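Local coordinates for protein 3-phosphoshikimate 1-carboxyvinyltransferase (Streptomyces sviceus, PDB 7M0O) that probably transfers the enolpyruvyl group of phosphoenolpyruvate to the 5-hydroxyl of shikimate-3-phosphate on the pathway to chorismate, at residues A[329-334]-A[339-344]; A[360-363]-A[368-371]; A[284-289]-A[298-303]; A[304-309]-A[377-382]; A[228-233]-A[253-258]. All blocks are in the same frame, centred on the assembly; numbering follows the deposited sequence.

Contact 1 (A[329-334]-A[339-344]); sequences ACAENL and VRVATG
The first torsion of Val341, -179°, sends its two methyls to different residues of the facing helix: CG1, opposite the backbone N, meets Ala331, and CG2, opposite the carbonyl carbon, meets Leu334. This is alpha/beta layer packing, in which helix 326-336 lies against the outermost strand, 340-344, of a mixed four-stranded sheet. The short segments run nearly antiparallel, at 158° with axes 8.2 Å apart, as a tight helix-to-strand turn produces. Val341 CG1 sits 3.7 Å from Ala331 CB, an approach that the small alanine allows. On the other branch, Val341 CG2 lies 3.7 Å from Leu334 CB, and the two side chains cross at about a right angle. Farther along the strand, Thr343 offers its methyl, CG2, to Ala331 CB at 3.9 Å. An alanine in place of Val341 lacks the methyls that meet Ala331 CB and Leu334 CB, and would probably leave Ala331 with the Thr343 methyl and open a gap beside Leu334. Ile348 and Ile350 of strand 347-351 extend the apolar layer, while Pro305 packs on Leu334 and Val339. At the turn, the backbones join directly: Val339 N donates to Leu334 O over 3.0 Å, and the same oxygen is touched by Val339 CB at 3.3 Å.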
# COMPACT_ATOMS: atom_id res chain seq x y z
N ALA A 329 15.92 16.71 1.09
CA ALA A 329 16.81 15.61 0.70
C ALA A 329 17.01 15.56 -0.81
O ALA A 329 18.12 15.32 -1.28
CB ALA A 329 16.26 14.28 1.21
N CYS A 330 15.95 15.81 -1.57
CA CYS A 330 16.09 15.89 -3.02
C CYS A 330 16.99 17.06 -3.42
O CYS A 330 17.86 16.91 -4.29
CB CYS A 330 14.71 16.02 -3.67
SG CYS A 330 13.83 14.43 -3.75
N ALA A 331 16.77 18.23 -2.82
CA ALA A 331 17.60 19.38 -3.14
C ALA A 331 19.06 19.13 -2.77
O ALA A 331 19.97 19.45 -3.55
CB ALA A 331 17.08 20.63 -2.43
N GLU A 332 19.30 18.58 -1.59
CA GLU A 332 20.68 18.37 -1.16
C GLU A 332 21.40 17.42 -2.11
O GLU A 332 22.56 17.67 -2.48
CB GLU A 332 20.71 17.85 0.27
CG GLU A 332 22.12 17.75 0.84
CD GLU A 332 22.17 17.02 2.17
OE1 GLU A 332 21.11 16.61 2.69
OE2 GLU A 332 23.29 16.87 2.70
N ASN A 333 20.74 16.35 -2.53
CA ASN A 333 21.41 15.36 -3.37
C ASN A 333 21.58 15.88 -4.79
O ASN A 333 22.61 15.63 -5.43
CB ASN A 333 20.63 14.05 -3.32
CG ASN A 333 20.96 13.24 -2.06
OD1 ASN A 333 22.11 12.85 -1.85
ND2 ASN A 333 19.96 13.03 -1.22
N LEU A 334 20.60 16.63 -5.30
CA LEU A 334 20.72 17.22 -6.63
C LEU A 334 21.86 18.22 -6.67
O LEU A 334 22.62 18.28 -7.65
CB LEU A 334 19.40 17.88 -7.03
CG LEU A 334 18.34 16.95 -7.61
CD1 LEU A 334 16.95 17.62 -7.64
CD2 LEU A 334 18.75 16.47 -8.99
N VAL A 339 23.69 20.14 -9.80
CA VAL A 339 22.46 20.71 -10.36
C VAL A 339 22.01 21.89 -9.50
O VAL A 339 22.02 21.80 -8.27
CB VAL A 339 21.37 19.62 -10.42
CG1 VAL A 339 20.10 20.16 -11.03
CG2 VAL A 339 21.87 18.42 -11.21
N ARG A 340 21.59 22.99 -10.13
CA ARG A 340 21.09 24.13 -9.38
C ARG A 340 19.63 23.88 -8.98
O ARG A 340 18.82 23.44 -9.80
CB ARG A 340 21.22 25.43 -10.17
CG ARG A 340 20.58 26.64 -9.46
CD ARG A 340 20.91 27.98 -10.13
NE ARG A 340 20.51 27.99 -11.54
CZ ARG A 340 19.43 28.60 -12.01
NH1 ARG A 340 18.62 29.25 -11.19
NH2 ARG A 340 19.17 28.55 -13.31
N VAL A 341 19.32 24.15 -7.71
CA VAL A 341 17.99 23.91 -7.13
C VAL A 341 17.61 25.10 -6.26
O VAL A 341 18.43 25.63 -5.51
CB VAL A 341 17.97 22.61 -6.29
CG1 VAL A 341 16.58 22.37 -5.71
CG2 VAL A 341 18.43 21.42 -7.11
N ALA A 342 16.35 25.53 -6.37
CA ALA A 342 15.75 26.51 -5.47
C ALA A 342 14.61 25.84 -4.73
O ALA A 342 13.98 24.92 -5.25
CB ALA A 342 15.23 27.73 -6.24
N THR A 343 14.35 26.27 -3.49
CA THR A 343 13.23 25.70 -2.74
C THR A 343 12.45 26.80 -2.02
O THR A 343 12.96 27.90 -1.76
CB THR A 343 13.67 24.64 -1.71
OG1 THR A 343 14.44 25.25 -0.67
CG2 THR A 343 14.48 23.50 -2.36
N GLY A 344 11.20 26.47 -1.71
CA GLY A 344 10.37 27.30 -0.88
C GLY A 344 9.60 26.45 0.11
O GLY A 344 9.81 25.24 0.23

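Contact 2 (A[360-363]-A[368-371]); sequences VTSY and IVMS
Val360 and Ile368 meet obliquely, methyl against methyl, where a strand-loop-helix connection folds its loop back on the opening turns of helix 366-375. Val360 CG1 reaches Ile368 CG2 at 3.8 Å. That methyl of Ile368 lies opposite the residue's own backbone N, because chi1 of -60° assigns the other branch, CG1, to the position beside the N; the CG2 branch is thereby left to face the loop, where it also comes within 3.9 Å of Thr361 O. The two segments meet by van der Waals packing, without a hydrogen bond across them. The polar groups of the loop are held from other directions: Thr361 OG1 bonds to Arg336, and Asn333 accepts from Thr361 N. Helix 326-336 also packs on Ile368 through Ala329 and Asn333. The side chain of Ile368 is about 5 Å from those of Arg326 and Arg367, both predicted to bind phosphoenolpyruvate, so this packing borders the probable substrate site. Ser362 works with both ends of its side chain. Its OG is bonded to Asp385 OD1 and Gly364 N, while its CB rests 3.6 Å from Val369 CG2.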
# COMPACT_ATOMS: atom_id res chain seq x y z
N VAL A 360 24.88 9.43 -2.67
CA VAL A 360 23.61 10.00 -2.26
C VAL A 360 23.43 9.81 -0.76
O VAL A 360 23.65 8.72 -0.23
CB VAL A 360 22.46 9.35 -3.04
CG1 VAL A 360 21.11 9.55 -2.33
CG2 VAL A 360 22.43 9.88 -4.47
N THR A 361 23.03 10.89 -0.06
CA THR A 361 22.63 10.79 1.34
C THR A 361 21.16 10.39 1.42
O THR A 361 20.27 11.20 1.13
CB THR A 361 22.85 12.11 2.09
OG1 THR A 361 24.23 12.47 2.02
CG2 THR A 361 22.45 11.94 3.56
N SER A 362 20.89 9.16 1.83
CA SER A 362 19.54 8.62 1.76
C SER A 362 18.63 9.07 2.89
O SER A 362 17.41 9.10 2.71
CB SER A 362 19.62 7.08 1.70
OG SER A 362 19.88 6.55 2.98
N TYR A 363 19.18 9.42 4.06
CA TYR A 363 18.40 9.63 5.28
C TYR A 363 17.57 8.39 5.65
O TYR A 363 16.57 8.50 6.37
CB TYR A 363 17.49 10.87 5.18
CG TYR A 363 18.28 12.17 5.12
CD1 TYR A 363 18.71 12.80 6.28
CD2 TYR A 363 18.63 12.74 3.90
CE1 TYR A 363 19.44 13.97 6.23
CE2 TYR A 363 19.37 13.91 3.84
CZ TYR A 363 19.77 14.53 5.01
OH TYR A 363 20.51 15.69 4.96
N ILE A 368 14.27 8.04 -1.67
CA ILE A 368 15.46 8.76 -2.12
C ILE A 368 16.40 7.81 -2.86
O ILE A 368 16.95 8.16 -3.92
CB ILE A 368 16.16 9.46 -0.93
CG1 ILE A 368 15.23 10.46 -0.25
CG2 ILE A 368 17.46 10.15 -1.40
CD1 ILE A 368 14.70 11.57 -1.18
N VAL A 369 16.60 6.59 -2.35
CA VAL A 369 17.48 5.64 -3.02
C VAL A 369 16.89 5.21 -4.36
O VAL A 369 17.57 5.20 -5.39
CB VAL A 369 17.75 4.42 -2.11
CG1 VAL A 369 18.51 3.33 -2.91
CG2 VAL A 369 18.57 4.85 -0.91
N MET A 370 15.60 4.84 -4.37
CA MET A 370 15.02 4.34 -5.61
C MET A 370 14.97 5.44 -6.67
O MET A 370 15.20 5.18 -7.86
CB MET A 370 13.64 3.75 -5.34
CG MET A 370 13.73 2.43 -4.57
SD MET A 370 12.20 1.49 -4.39
CE MET A 370 11.35 2.45 -3.17
N SER A 371 14.69 6.68 -6.26
CA SER A 371 14.61 7.77 -7.23
C SER A 371 15.96 8.05 -7.89
O SER A 371 16.03 8.14 -9.11
CB SER A 371 14.07 9.04 -6.57
OG SER A 371 12.73 8.87 -6.18

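Contact 3 (A[284-289]-A[298-303]); sequences RGLTAN and PTLAAI
A 3.0 Å bond from Ala302 N to Pro298 O closes the helical turn that holds Leu300 out toward Leu286 and Ala288. Leu300 O in turn accepts from Ile303 N at 3.2 Å. Across the contact itself there is no polar bond. One methyl, Leu300 CD2, does all the touching from the helix: it stands 4.3 Å from Ala288 CB and 4.4 Å from Leu286 CD1. On the strand side, Ala288 CB and Leu286 CD1 are 4.0 Å from each other. The three carbons thus form a small triangle, loosely spaced, with the leucine branch bridging backbones whose nearest CA atoms, those of Ala288 and Leu300, are 9.4 Å apart. Leu300 spans this distance because its CG is turned opposite the backbone N (chi1 178°), extending the side chain from the helix. Ala288 points its CB toward the helix. Leu286 starts off to one side, and its chi1 of 43°, an uncommon setting for leucine with CG between the backbone N and the carbonyl carbon, brings CD1 round to the inner side. These residues belong to a beta-alpha-beta unit, strand 286-289, helix 297-303 and strand 311-314, whose first connection carries Asp295, the predicted proton acceptor. Strand 286-289 pairs through backbone bonds with parallel strand 311-314, whose Val311 and Ile313 also touch Leu300. Phe257 of helix 257-263 packs on Leu300 as well, and helix 366-375 adjoins Pro298 and Ala302, placing helix 297-303 between the sheet and its neighbouring helices.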
# COMPACT_ATOMS: atom_id res chain seq x y z
N ARG A 284 10.36 17.40 -21.56
CA ARG A 284 10.14 18.83 -21.49
C ARG A 284 9.88 19.28 -20.06
O ARG A 284 9.11 18.65 -19.32
CB ARG A 284 8.96 19.25 -22.38
CG ARG A 284 9.21 18.88 -23.83
CD ARG A 284 8.16 19.45 -24.77
NE ARG A 284 6.81 18.99 -24.43
CZ ARG A 284 6.20 17.95 -24.99
NH1 ARG A 284 6.81 17.23 -25.92
NH2 ARG A 284 4.98 17.62 -24.59
N GLY A 285 10.49 20.40 -19.68
CA GLY A 285 10.24 20.96 -18.36
C GLY A 285 8.80 21.41 -18.19
O GLY A 285 8.06 21.64 -19.15
N LEU A 286 8.40 21.55 -16.93
CA LEU A 286 7.03 21.88 -16.60
C LEU A 286 6.95 22.25 -15.13
O LEU A 286 7.90 22.05 -14.36
CB LEU A 286 6.05 20.73 -16.89
CG LEU A 286 6.38 19.28 -16.53
CD1 LEU A 286 6.61 19.04 -15.04
CD2 LEU A 286 5.30 18.34 -17.05
N THR A 287 5.79 22.77 -14.76
CA THR A 287 5.36 22.90 -13.37
C THR A 287 4.32 21.82 -13.10
O THR A 287 3.37 21.67 -13.87
CB THR A 287 4.76 24.27 -13.11
OG1 THR A 287 5.78 25.26 -13.24
CG2 THR A 287 4.17 24.32 -11.70
N ALA A 288 4.49 21.09 -12.00
CA ALA A 288 3.57 20.01 -11.65
C ALA A 288 3.13 20.17 -10.20
O ALA A 288 3.96 20.24 -9.29
CB ALA A 288 4.24 18.64 -11.88
N ASN A 289 1.82 20.23 -9.99
CA ASN A 289 1.27 20.16 -8.64
C ASN A 289 1.20 18.68 -8.26
O ASN A 289 0.42 17.93 -8.84
CB ASN A 289 -0.11 20.82 -8.61
CG ASN A 289 -0.76 20.77 -7.24
OD1 ASN A 289 -0.72 19.75 -6.54
ND2 ASN A 289 -1.38 21.88 -6.86
N PRO A 298 9.88 12.62 -5.45
CA PRO A 298 11.31 12.36 -5.67
C PRO A 298 11.58 11.70 -7.01
O PRO A 298 12.64 11.94 -7.60
CB PRO A 298 11.72 11.46 -4.49
CG PRO A 298 10.68 11.82 -3.39
CD PRO A 298 9.41 12.04 -4.17
N THR A 299 10.64 10.88 -7.50
CA THR A 299 10.84 10.25 -8.80
C THR A 299 10.99 11.29 -9.90
O THR A 299 11.83 11.14 -10.79
CB THR A 299 9.67 9.30 -9.10
OG1 THR A 299 9.38 8.52 -7.94
CG2 THR A 299 10.03 8.38 -10.26
N LEU A 300 10.17 12.35 -9.84
CA LEU A 300 10.31 13.44 -10.81
C LEU A 300 11.57 14.26 -10.56
O LEU A 300 12.26 14.65 -11.51
CB LEU A 300 9.08 14.34 -10.77
CG LEU A 300 9.16 15.54 -11.74
CD1 LEU A 300 9.39 15.06 -13.17
CD2 LEU A 300 7.92 16.44 -11.68
N ALA A 301 11.87 14.56 -9.31
CA ALA A 301 13.06 15.35 -9.01
C ALA A 301 14.32 14.70 -9.58
O ALA A 301 15.23 15.40 -10.03
CB ALA A 301 13.20 15.54 -7.50
N ALA A 302 14.36 13.37 -9.61
CA ALA A 302 15.58 12.68 -10.01
C ALA A 302 15.78 12.60 -11.53
O ALA A 302 16.91 12.37 -11.96
CB ALA A 302 15.60 11.28 -9.40
N ILE A 303 14.73 12.79 -12.35
CA ILE A 303 14.91 12.88 -13.81
C ILE A 303 14.93 14.31 -14.31
O ILE A 303 15.30 14.54 -15.47
CB ILE A 303 13.83 12.06 -14.57
CG1 ILE A 303 12.43 12.63 -14.32
CG2 ILE A 303 13.91 10.59 -14.17
CD1 ILE A 303 11.34 12.02 -15.20

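Contact 4 (A[304-309]-A[377-382]); sequences APFASA and LRVPGI
Phe306 and Arg378 mark the nearest approach of two backbones that stay 9.0 Å apart, CA to CA, one at the end of a 3-10 turn tied by the 3.1 Å bond from Ala307 N to Ala304 O, the other in an irregular loop. This is loop-on-loop packing at the outer end of an alpha/beta domain: segment 304-309 leads from helix 297-303 to strand 311-314, and segment 377-382 follows helix 366-375. The phenyl ring of Phe306 fills the distance. Its far end, CE1 and CZ, comes obliquely against the aliphatic root of Arg378, with CE1 3.6 Å and CZ 3.7 Å from Arg378 CB. Val379 CG2 approaches the ring at the edge, near its plane, 3.8 Å from Phe306 CZ. Beyond CB, the arginine chain doubles back: bends at chi2 (-79°) and chi3 (-63°) turn the guanidinium back along the ring to stand beyond its rim, the two side chains sliding past each other in opposite directions. The planes of ring and guanidinium remain 43° apart, so they do not form a flat stack. Arg378 is exposed and also touches a crystal neighbour, which may influence its conformation. Inward, Phe306 packs on Leu235 of helix 223-235 and Thr375 of helix 366-375, and Val379 rests on Ala355, so the ring joins the loops to two helix ends, away from the predicted substrate sites. Pro305 CB covers part of one ring face near the rim, while Phe306 CD1 lies over the centre of one guanidinium face, 4.2 Å from its plane.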
# COMPACT_ATOMS: atom_id res chain seq x y z
N ALA A 304 14.60 15.28 -13.45
CA ALA A 304 14.58 16.67 -13.89
C ALA A 304 15.92 17.22 -14.38
O ALA A 304 15.89 18.16 -15.20
CB ALA A 304 14.03 17.55 -12.76
N PRO A 305 17.09 16.72 -13.96
CA PRO A 305 18.35 17.27 -14.51
C PRO A 305 18.44 17.17 -16.02
O PRO A 305 19.21 17.92 -16.63
CB PRO A 305 19.43 16.43 -13.83
CG PRO A 305 18.81 16.07 -12.51
CD PRO A 305 17.37 15.86 -12.79
N PHE A 306 17.66 16.28 -16.63
CA PHE A 306 17.71 16.01 -18.07
C PHE A 306 16.58 16.68 -18.84
O PHE A 306 16.48 16.49 -20.05
CB PHE A 306 17.68 14.50 -18.30
CG PHE A 306 18.59 13.74 -17.38
CD1 PHE A 306 19.94 13.62 -17.65
CD2 PHE A 306 18.09 13.18 -16.21
CE1 PHE A 306 20.78 12.94 -16.80
CE2 PHE A 306 18.93 12.49 -15.35
CZ PHE A 306 20.28 12.38 -15.65
N ALA A 307 15.75 17.48 -18.18
CA ALA A 307 14.62 18.12 -18.85
C ALA A 307 15.10 19.30 -19.71
O ALA A 307 16.25 19.75 -19.63
CB ALA A 307 13.57 18.60 -17.84
N SER A 308 14.19 19.78 -20.56
CA SER A 308 14.45 20.87 -21.50
C SER A 308 14.39 22.25 -20.87
O SER A 308 14.76 23.23 -21.53
CB SER A 308 13.43 20.83 -22.64
OG SER A 308 12.17 21.31 -22.19
N ALA A 309 13.87 22.37 -19.64
CA ALA A 309 13.59 23.64 -18.99
C ALA A 309 13.38 23.36 -17.50
O ALA A 309 13.31 22.19 -17.13
CB ALA A 309 12.33 24.29 -19.59
N LEU A 377 21.06 5.79 -14.40
CA LEU A 377 21.04 5.33 -15.79
C LEU A 377 21.83 6.24 -16.72
O LEU A 377 22.40 5.77 -17.71
CB LEU A 377 19.59 5.26 -16.28
CG LEU A 377 18.71 4.22 -15.59
CD1 LEU A 377 17.36 4.29 -16.24
CD2 LEU A 377 19.28 2.82 -15.70
N ARG A 378 21.85 7.55 -16.44
CA ARG A 378 22.55 8.50 -17.30
C ARG A 378 23.75 9.17 -16.65
O ARG A 378 24.56 9.78 -17.37
CB ARG A 378 21.58 9.60 -17.77
CG ARG A 378 20.59 9.15 -18.84
CD ARG A 378 21.23 9.10 -20.24
NE ARG A 378 21.66 10.42 -20.69
CZ ARG A 378 20.83 11.34 -21.19
NH1 ARG A 378 19.54 11.09 -21.28
NH2 ARG A 378 21.30 12.52 -21.57
N VAL A 379 23.89 9.10 -15.33
CA VAL A 379 25.02 9.71 -14.63
C VAL A 379 25.85 8.61 -13.98
O VAL A 379 25.43 8.04 -12.96
CB VAL A 379 24.54 10.72 -13.57
CG1 VAL A 379 25.73 11.28 -12.80
CG2 VAL A 379 23.74 11.86 -14.22
N PRO A 380 27.03 8.31 -14.51
CA PRO A 380 27.85 7.24 -13.92
C PRO A 380 28.40 7.63 -12.56
O PRO A 380 28.57 8.81 -12.25
CB PRO A 380 28.99 7.07 -14.94
CG PRO A 380 28.54 7.75 -16.19
CD PRO A 380 27.64 8.87 -15.73
N GLY A 381 28.65 6.62 -11.74
CA GLY A 381 29.27 6.87 -10.45
C GLY A 381 28.36 7.33 -9.34
O GLY A 381 28.83 7.99 -8.39
N ILE A 382 27.07 7.01 -9.41
CA ILE A 382 26.16 7.27 -8.31
C ILE A 382 26.12 6.05 -7.40
O ILE A 382 25.95 4.92 -7.86
CB ILE A 382 24.76 7.64 -8.83
CG1 ILE A 382 24.79 9.07 -9.37
CG2 ILE A 382 23.72 7.47 -7.73
CD1 ILE A 382 23.43 9.62 -9.84

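Contact 5 (A[228-233]-A[253-258]); sequences YFFAAA and GDLGFV
Val258 presses a methyl into the flat side of Phe230. Its CG1 lies over the ring face, 3.8 Å from the centroid of the Phe230 ring and 30° off the ring normal, a CH-pi contact displaced toward one side: the nearest ring atom, Phe230 CD2, is just 3.4 Å from Val258 CG1. Leu255 CD1 comes to the same side of the ring plane but farther out, meeting Phe230 CE2 obliquely at 3.9 Å. The two methyls make a low ridge along segment 253-258, and the ring of Phe230 leans over it as a broad plate. CG1 of Val258, anti to the carbonyl carbon (chi1 -56°), is the branch that projects to the ring. Here helix 223-235 packs on a 3-10 turn, 253-255, and on the start of helix 257-263, within the helical interior of the inside-out alpha/beta barrel characteristic of EPSP synthases. An alanine at Phe230 would probably leave Val258 CG1 and Leu255 CD1 facing a gap, with the CH-pi contact lost. Thr275 and Val277 of strand 274-278 also pack on Phe230, so that this strand borders the ring as well. A second, smaller fit lies beside the first: Ala231 presents its CB as a modest bump to the edge of the Phe257 ring, near the ring plane, with Ala231 CB 4.1 Å from Phe257 CE2. Phe257 extends this far because its CG is turned opposite the backbone N, and Thr299 of helix 297-303 packs against both Ala231 and Phe257.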
# COMPACT_ATOMS: atom_id res chain seq x y z
N TYR A 228 9.31 4.33 -10.54
CA TYR A 228 10.72 4.36 -10.90
C TYR A 228 10.97 3.68 -12.23
O TYR A 228 11.83 4.12 -13.00
CB TYR A 228 11.57 3.70 -9.80
CG TYR A 228 11.19 4.23 -8.45
CD1 TYR A 228 11.54 5.53 -8.08
CD2 TYR A 228 10.41 3.48 -7.58
CE1 TYR A 228 11.15 6.05 -6.86
CE2 TYR A 228 10.02 3.99 -6.35
CZ TYR A 228 10.39 5.27 -6.01
OH TYR A 228 9.98 5.78 -4.81
N PHE A 229 10.19 2.63 -12.54
CA PHE A 229 10.40 1.91 -13.78
C PHE A 229 9.78 2.68 -14.95
O PHE A 229 10.39 2.79 -16.02
CB PHE A 229 9.87 0.48 -13.63
CG PHE A 229 10.63 -0.33 -12.59
CD1 PHE A 229 11.62 -1.22 -12.96
CD2 PHE A 229 10.41 -0.13 -11.24
CE1 PHE A 229 12.35 -1.93 -12.00
CE2 PHE A 229 11.14 -0.80 -10.28
CZ PHE A 229 12.12 -1.72 -10.67
N PHE A 230 8.62 3.30 -14.72
CA PHE A 230 8.02 4.20 -15.70
C PHE A 230 8.96 5.38 -16.01
O PHE A 230 9.11 5.77 -17.17
CB PHE A 230 6.68 4.73 -15.19
CG PHE A 230 5.54 3.72 -15.21
CD1 PHE A 230 5.38 2.79 -16.23
CD2 PHE A 230 4.59 3.75 -14.21
CE1 PHE A 230 4.29 1.90 -16.22
CE2 PHE A 230 3.50 2.88 -14.20
CZ PHE A 230 3.36 1.96 -15.20
N ALA A 231 9.56 5.99 -14.97
CA ALA A 231 10.48 7.11 -15.17
C ALA A 231 11.71 6.72 -15.98
O ALA A 231 12.17 7.49 -16.84
CB ALA A 231 10.91 7.69 -13.82
N ALA A 232 12.28 5.55 -15.69
CA ALA A 232 13.43 5.07 -16.46
C ALA A 232 13.09 4.99 -17.95
O ALA A 232 13.91 5.36 -18.81
CB ALA A 232 13.86 3.70 -15.93
N ALA A 233 11.88 4.53 -18.28
CA ALA A 233 11.49 4.45 -19.69
C ALA A 233 11.33 5.84 -20.30
O ALA A 233 11.76 6.07 -21.43
CB ALA A 233 10.20 3.65 -19.83
N GLY A 253 -3.63 6.13 -6.45
CA GLY A 253 -3.43 7.45 -7.04
C GLY A 253 -2.06 7.67 -7.67
O GLY A 253 -1.91 8.50 -8.58
N ASP A 254 -1.04 6.93 -7.22
CA ASP A 254 0.29 7.22 -7.75
C ASP A 254 0.46 6.78 -9.19
O ASP A 254 1.47 7.16 -9.80
CB ASP A 254 1.38 6.59 -6.89
CG ASP A 254 1.66 7.38 -5.62
OD1 ASP A 254 1.04 8.45 -5.41
OD2 ASP A 254 2.49 6.91 -4.82
N LEU A 255 -0.47 5.98 -9.75
CA LEU A 255 -0.46 5.79 -11.20
C LEU A 255 -0.54 7.12 -11.94
O LEU A 255 -0.03 7.24 -13.06
CB LEU A 255 -1.60 4.86 -11.65
CG LEU A 255 -1.52 4.45 -13.14
CD1 LEU A 255 -0.20 3.75 -13.44
CD2 LEU A 255 -2.66 3.53 -13.54
N GLY A 256 -1.15 8.14 -11.33
CA GLY A 256 -1.19 9.47 -11.94
C GLY A 256 0.17 10.08 -12.24
O GLY A 256 0.25 11.08 -12.96
N PHE A 257 1.25 9.51 -11.70
CA PHE A 257 2.57 9.96 -12.08
C PHE A 257 2.78 9.86 -13.59
O PHE A 257 3.49 10.68 -14.18
CB PHE A 257 3.63 9.16 -11.30
CG PHE A 257 5.06 9.51 -11.65
CD1 PHE A 257 5.60 10.73 -11.26
CD2 PHE A 257 5.86 8.62 -12.36
CE1 PHE A 257 6.91 11.06 -11.56
CE2 PHE A 257 7.16 8.93 -12.67
CZ PHE A 257 7.70 10.15 -12.29
N VAL A 258 2.16 8.87 -14.25
CA VAL A 258 2.44 8.72 -15.68
C VAL A 258 1.81 9.85 -16.50
O VAL A 258 2.27 10.12 -17.61
CB VAL A 258 2.01 7.35 -16.25
CG1 VAL A 258 2.66 6.21 -15.49
CG2 VAL A 258 0.48 7.20 -16.29

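Contacts 1, 2, 3 and 5 are buried, whereas contact 4 is partly exposed at loop ends. Contacts 1 and 3 reach the same four-stranded sheet at its two outermost strands, 340-344 and 286-289, from different helices; those helices touch through Cys330 against Pro298 and Ala301. Contact 5 meets contact 3 at Thr299, and contact 2 joins both through Ser371, which packs on Tyr228 and Thr299. Polar bonds link contacts 1 and 2, among them Glu332 OE1 with Tyr363 OH. Apolar methyls dominate contacts 1 to 3, although contact 1 adds a backbone bond; aromatic rings serve contacts 4 and 5, with an arginine entering at the exposed site.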